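Local atomic coordinates of N-acetylglucosamine 2-epimerase (Xylella fastidiosa, PDB entry 3GT5), a protein that is a member of the N-acylglucosamine 2-epimerase family and probably isomerises or epimerises a sugar, its substrate not being established. Residues N60-Y65 and D75-G80; E139-L144 and E180-A185. All blocks are in the same frame, centred on the assembly; numbering follows the deposited sequence.

Contact 1: residues N60-Y65 and D75-G80; sequences NYAMAY and DAVHHG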
loop_
_atom_site.group_PDB
_atom_site.type_symbol
_atom_site.label_atom_id
_atom_site.label_comp_id
_atom_site.label_asym_id
_atom_site.label_seq_id
_atom_site.Cartn_x
_atom_site.Cartn_y
_atom_site.Cartn_z
ATOM N N ASN A 60 -2.937 -3.813 9.923
ATOM C CA ASN A 60 -4.258 -4.484 9.940
ATOM C C ASN A 60 -4.793 -4.378 11.369
ATOM O O ASN A 60 -5.916 -3.947 11.619
ATOM C CB ASN A 60 -4.151 -5.998 9.691
ATOM C CG ASN A 60 -4.024 -6.424 8.233
ATOM O OD1 ASN A 60 -3.787 -5.615 7.325
ATOM N ND2 ASN A 60 -4.230 -7.761 8.000
ATOM N N TYR A 61 -3.978 -4.817 12.300
ATOM C CA TYR A 61 -4.487 -4.967 13.665
ATOM C C TYR A 61 -4.562 -3.629 14.376
ATOM O O TYR A 61 -5.503 -3.405 15.172
ATOM C CB TYR A 61 -3.611 -5.933 14.426
ATOM C CG TYR A 61 -3.923 -7.416 14.230
ATOM C CD1 TYR A 61 -5.030 -7.979 14.838
ATOM C CD2 TYR A 61 -3.076 -8.248 13.507
ATOM C CE1 TYR A 61 -5.336 -9.297 14.688
ATOM C CE2 TYR A 61 -3.335 -9.595 13.370
ATOM C CZ TYR A 61 -4.496 -10.109 13.964
ATOM O OH TYR A 61 -4.788 -11.458 13.907
ATOM N N ALA A 62 -3.599 -2.732 14.120
ATOM C CA ALA A 62 -3.668 -1.374 14.709
ATOM C C ALA A 62 -4.881 -0.605 14.274
ATOM O O ALA A 62 -5.560 -0.052 15.102
ATOM C CB ALA A 62 -2.406 -0.576 14.431
ATOM N N MET A 63 -5.181 -0.578 12.962
ATOM C CA MET A 63 -6.317 0.162 12.472
ATOM C C MET A 63 -7.636 -0.494 12.968
ATOM O O MET A 63 -8.586 0.194 13.320
ATOM C CB MET A 63 -6.246 0.270 10.945
ATOM C CG MET A 63 -5.001 1.051 10.458
ATOM S SD MET A 63 -4.872 2.806 10.998
ATOM C CE MET A 63 -6.262 3.392 10.070
ATOM N N ALA A 64 -7.672 -1.817 13.038
ATOM C CA ALA A 64 -8.823 -2.520 13.630
ATOM C C ALA A 64 -9.021 -2.224 15.119
ATOM O O ALA A 64 -10.143 -2.006 15.547
ATOM C CB ALA A 64 -8.743 -4.004 13.384
ATOM N N TYR A 65 -7.947 -2.201 15.891
ATOM C CA TYR A 65 -8.055 -1.808 17.300
ATOM C C TYR A 65 -8.597 -0.384 17.451
ATOM O O TYR A 65 -9.478 -0.155 18.285
ATOM C CB TYR A 65 -6.719 -1.918 17.986
ATOM C CG TYR A 65 -6.752 -1.352 19.382
ATOM C CD1 TYR A 65 -7.361 -2.044 20.421
ATOM C CD2 TYR A 65 -6.160 -0.147 19.648
ATOM C CE1 TYR A 65 -7.356 -1.527 21.721
ATOM C CE2 TYR A 65 -6.151 0.394 20.910
ATOM C CZ TYR A 65 -6.759 -0.286 21.933
ATOM O OH TYR A 65 -6.713 0.280 23.169
ATOM N N ASP A 75 -3.095 -6.690 21.491
ATOM C CA ASP A 75 -2.098 -7.731 21.750
ATOM C C ASP A 75 -1.336 -8.173 20.497
ATOM O O ASP A 75 -0.100 -8.427 20.559
ATOM C CB ASP A 75 -2.754 -8.974 22.347
ATOM C CG ASP A 75 -3.279 -8.739 23.746
ATOM O OD1 ASP A 75 -2.861 -7.748 24.381
ATOM O OD2 ASP A 75 -4.085 -9.579 24.220
ATOM N N ALA A 76 -2.075 -8.279 19.387
ATOM C CA ALA A 76 -1.484 -8.690 18.115
ATOM C C ALA A 76 -0.564 -7.607 17.552
ATOM O O ALA A 76 0.441 -7.955 16.935
ATOM C CB ALA A 76 -2.565 -9.054 17.066
ATOM N N VAL A 77 -0.887 -6.331 17.754
ATOM C CA VAL A 77 0.031 -5.213 17.374
ATOM C C VAL A 77 1.387 -5.380 18.079
ATOM O O VAL A 77 2.461 -5.319 17.427
ATOM C CB VAL A 77 -0.579 -3.806 17.692
ATOM C CG1 VAL A 77 0.471 -2.656 17.544
ATOM C CG2 VAL A 77 -1.788 -3.512 16.810
ATOM N N HIS A 78 1.351 -5.607 19.405
ATOM C CA HIS A 78 2.603 -5.874 20.177
ATOM C C HIS A 78 3.406 -7.101 19.682
ATOM O O HIS A 78 4.610 -7.033 19.457
ATOM C CB HIS A 78 2.280 -6.044 21.693
ATOM C CG HIS A 78 2.028 -4.748 22.412
ATOM N ND1 HIS A 78 0.880 -4.003 22.251
ATOM C CD2 HIS A 78 2.789 -4.060 23.303
ATOM C CE1 HIS A 78 0.935 -2.923 23.020
ATOM N NE2 HIS A 78 2.086 -2.936 23.663
ATOM N N HIS A 79 2.718 -8.215 19.470
ATOM C CA HIS A 79 3.308 -9.413 18.934
ATOM C C HIS A 79 3.991 -9.153 17.581
ATOM O O HIS A 79 5.119 -9.589 17.355
ATOM C CB HIS A 79 2.185 -10.475 18.815
ATOM C CG HIS A 79 2.615 -11.801 18.285
ATOM N ND1 HIS A 79 3.134 -12.798 19.099
ATOM C CD2 HIS A 79 2.497 -12.349 17.050
ATOM C CE1 HIS A 79 3.387 -13.868 18.363
ATOM N NE2 HIS A 79 2.988 -13.628 17.118
ATOM N N GLY A 80 3.277 -8.455 16.676
ATOM C CA GLY A 80 3.805 -8.154 15.348
ATOM C C GLY A 80 5.005 -7.237 15.379
ATOM O O GLY A 80 5.969 -7.429 14.627
#

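Contact 2: residues E139-L144 and E180-A185; sequences ETWCLL and EAMLAA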
loop_
_atom_site.group_PDB
_atom_site.type_symbol
_atom_site.label_atom_id
_atom_site.label_comp_id
_atom_site.label_asym_id
_atom_site.label_seq_id
_atom_site.Cartn_x
_atom_site.Cartn_y
_atom_site.Cartn_z
ATOM N N GLU A 139 14.509 6.677 14.827
ATOM C CA GLU A 139 15.633 5.802 14.418
ATOM C C GLU A 139 15.510 5.466 12.943
ATOM O O GLU A 139 16.522 5.468 12.233
ATOM C CB GLU A 139 15.586 4.525 15.261
ATOM C CG GLU A 139 16.427 3.277 14.905
ATOM C CD GLU A 139 15.784 2.046 15.545
ATOM O OE1 GLU A 139 14.927 1.382 14.877
ATOM O OE2 GLU A 139 16.023 1.825 16.765
ATOM N N THR A 140 14.267 5.218 12.482
ATOM C CA THR A 140 14.033 4.866 11.064
ATOM C C THR A 140 14.262 6.105 10.182
ATOM O O THR A 140 14.896 6.004 9.137
ATOM C CB THR A 140 12.623 4.306 10.878
ATOM O OG1 THR A 140 12.435 3.211 11.782
ATOM C CG2 THR A 140 12.388 3.828 9.411
ATOM N N TRP A 141 13.786 7.264 10.618
ATOM C CA TRP A 141 14.062 8.530 9.906
ATOM C C TRP A 141 15.604 8.714 9.750
ATOM O O TRP A 141 16.118 9.039 8.659
ATOM C CB TRP A 141 13.446 9.713 10.668
ATOM C CG TRP A 141 13.818 11.059 10.109
ATOM C CD1 TRP A 141 14.939 11.786 10.429
ATOM C CD2 TRP A 141 13.126 11.822 9.124
ATOM N NE1 TRP A 141 14.964 12.939 9.721
ATOM C CE2 TRP A 141 13.861 13.000 8.923
ATOM C CE3 TRP A 141 11.912 11.660 8.425
ATOM C CZ2 TRP A 141 13.466 13.987 8.027
ATOM C CZ3 TRP A 141 11.525 12.641 7.551
ATOM C CH2 TRP A 141 12.288 13.798 7.363
ATOM N N CYS A 142 16.332 8.531 10.843
ATOM C CA CYS A 142 17.786 8.727 10.808
ATOM C C CYS A 142 18.469 7.777 9.840
ATOM O O CYS A 142 19.332 8.209 9.074
ATOM C CB CYS A 142 18.388 8.620 12.185
ATOM S SG CYS A 142 17.977 10.047 13.162
ATOM N N LEU A 143 18.036 6.512 9.844
ATOM C CA LEU A 143 18.565 5.496 8.941
ATOM C C LEU A 143 18.304 5.860 7.468
ATOM O O LEU A 143 19.233 5.768 6.630
ATOM C CB LEU A 143 17.930 4.135 9.251
ATOM C CG LEU A 143 18.560 2.990 8.447
ATOM C CD1 LEU A 143 19.870 2.501 9.065
ATOM C CD2 LEU A 143 17.506 1.863 8.281
ATOM N N LEU A 144 17.070 6.286 7.168
ATOM C CA LEU A 144 16.687 6.782 5.846
ATOM C C LEU A 144 17.519 8.000 5.443
ATOM O O LEU A 144 17.982 8.099 4.302
ATOM C CB LEU A 144 15.172 7.082 5.814
ATOM C CG LEU A 144 14.311 5.817 5.818
ATOM C CD1 LEU A 144 12.874 6.227 6.188
ATOM C CD2 LEU A 144 14.375 5.158 4.451
ATOM N N GLU A 180 3.011 7.782 1.970
ATOM C CA GLU A 180 1.986 7.196 2.827
ATOM C C GLU A 180 2.457 7.016 4.279
ATOM O O GLU A 180 1.700 7.377 5.220
ATOM C CB GLU A 180 1.590 5.835 2.230
ATOM C CG GLU A 180 0.676 4.982 3.069
ATOM C CD GLU A 180 0.637 3.508 2.553
ATOM O OE1 GLU A 180 1.472 3.142 1.667
ATOM O OE2 GLU A 180 -0.203 2.693 3.018
ATOM N N ALA A 181 3.679 6.473 4.464
ATOM C CA ALA A 181 4.239 6.249 5.799
ATOM C C ALA A 181 4.514 7.550 6.501
ATOM O O ALA A 181 4.294 7.635 7.718
ATOM C CB ALA A 181 5.548 5.398 5.757
ATOM N N MET A 182 4.948 8.574 5.747
ATOM C CA MET A 182 5.234 9.870 6.340
ATOM C C MET A 182 3.966 10.578 6.801
ATOM O O MET A 182 3.969 11.215 7.866
ATOM C CB MET A 182 6.085 10.750 5.431
ATOM C CG MET A 182 7.523 10.272 5.283
ATOM S SD MET A 182 8.545 10.243 6.828
ATOM C CE MET A 182 10.047 9.455 6.114
ATOM N N LEU A 183 2.868 10.416 6.041
ATOM C CA LEU A 183 1.576 10.903 6.470
ATOM C C LEU A 183 1.111 10.219 7.760
ATOM O O LEU A 183 0.651 10.892 8.697
ATOM C CB LEU A 183 0.536 10.752 5.365
ATOM C CG LEU A 183 0.672 11.667 4.154
ATOM C CD1 LEU A 183 -0.160 11.154 2.936
ATOM C CD2 LEU A 183 0.323 13.110 4.521
ATOM N N ALA A 184 1.229 8.891 7.824
ATOM C CA ALA A 184 0.915 8.142 9.050
ATOM C C ALA A 184 1.770 8.600 10.249
ATOM O O ALA A 184 1.259 8.722 11.373
ATOM C CB ALA A 184 1.096 6.670 8.823
ATOM N N ALA A 185 3.062 8.856 9.993
ATOM C CA ALA A 185 4.024 9.274 11.033
ATOM C C ALA A 185 3.592 10.635 11.592
ATOM O O ALA A 185 3.671 10.881 12.830
ATOM C CB ALA A 185 5.446 9.330 10.450
#

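Contact 1: residues N60-Y65 and D75-G80
The methyl of Ala76 sits over the face of the Tyr61 ring. Its CB lies 3.4 Å from the ring centroid and only 7° off the ring normal, so this is a centred CH-pi contact. All six ring carbons are within 3.8 Å of Ala76 CB, which shows how evenly the methyl covers the ring. The next residue, Val77, makes its contact with one branch, CG2. This branch lies anti to the carbonyl carbon and beside the backbone N (chi1, measured to CG1, 169°), which points it at the other helix, within 3.3 Å of Ala62 N. The same methyl packs against Ala62 CB at 3.8 Å and against Tyr61 CB at 3.9 Å. No hydrogen bond crosses between the segments; the contact is apolar.

The Tyr61 ring is placed from its far end as well. Its OH is hydrogen-bonded to His23 ND1, and the His23 ring stands steeply to the Tyr61 ring. Met19 of helix 8-22 and the loop residues Cys26 and Ile27 also touch Tyr61. The segments run nearly antiparallel, at 155°, with their axes 8.6 Å apart. Small side chains at Ala62 and Ala76 suit this close spacing. Helices 51-68 and 71-88 follow each other directly through a short turn. They form an antiparallel helical hairpin within the (alpha/alpha)6 barrel fold of this family.

Contact 2: residues E139-L144 and E180-A185
Met182 has the most surface buried here, and it spans the gap to Trp141 with the end of its side chain. The nearest CA atoms of the two segments, those of Trp141 and Met182, are still 9.6 Å apart, so the backbones do not touch. The sulfur lies in the plane of the indole, at the edge of its six-membered ring. Met182 SD is 5.1 Å from that ring's centroid and 88° off its normal, an edge-on Met-aromatic contact. The nearest ring atom to SD is Trp141 CZ3, at 3.9 Å. Met182 CE approaches the same CE3-CZ3 side obliquely and reaches Trp141 CE3 at 3.7 Å. The two side chains cross at about a right angle.

The Met182 chain bends at chi2 (-63°) and is extended about CG-SD, with CE anti to CB. Helix 172-189, which carries it, and helix 133-147, which carries Trp141, belong to the helical barrel of the epimerase family. Strands 149-150 and 155-160 lie in the chain between them. Tyr156 of the second strand touches both Met182 and Leu144.

Trp141 CG is anti to the backbone N (chi1 173°), which carries the indole out towards Met182. The indole also has a cation-pi contact with Arg193 and meets the Tyr194 ring. Tyr194 and Ala198 of helix 192-211 pack on Met182. Leu144 adds a looser apolar contact, with its CD1 4.3 Å from Met182 CE.

How the contacts relate
Both contacts are buried helix-helix packing without a hydrogen bond across, but they join different kinds of neighbours. Contact 1 holds two consecutive helices. The CA atoms of Tyr61 and Val77 come within 5.9 Å, so side chains as short as alanine and valine can reach across. Contact 2 joins helices separated by strands in the chain. There the nearest CA atoms, of Trp141 and Met182, are 9.6 Å apart, and long side chains must bridge the gap. Contact 1 buries 180 Å² and contact 2 buries 111 Å². All touching residues of contact 1 are buried; Trp141 in contact 2 is partly exposed. Tyr377 touches Asn60 and is hydrogen-bonded to Glu180, linking helices 51-68 and 172-189.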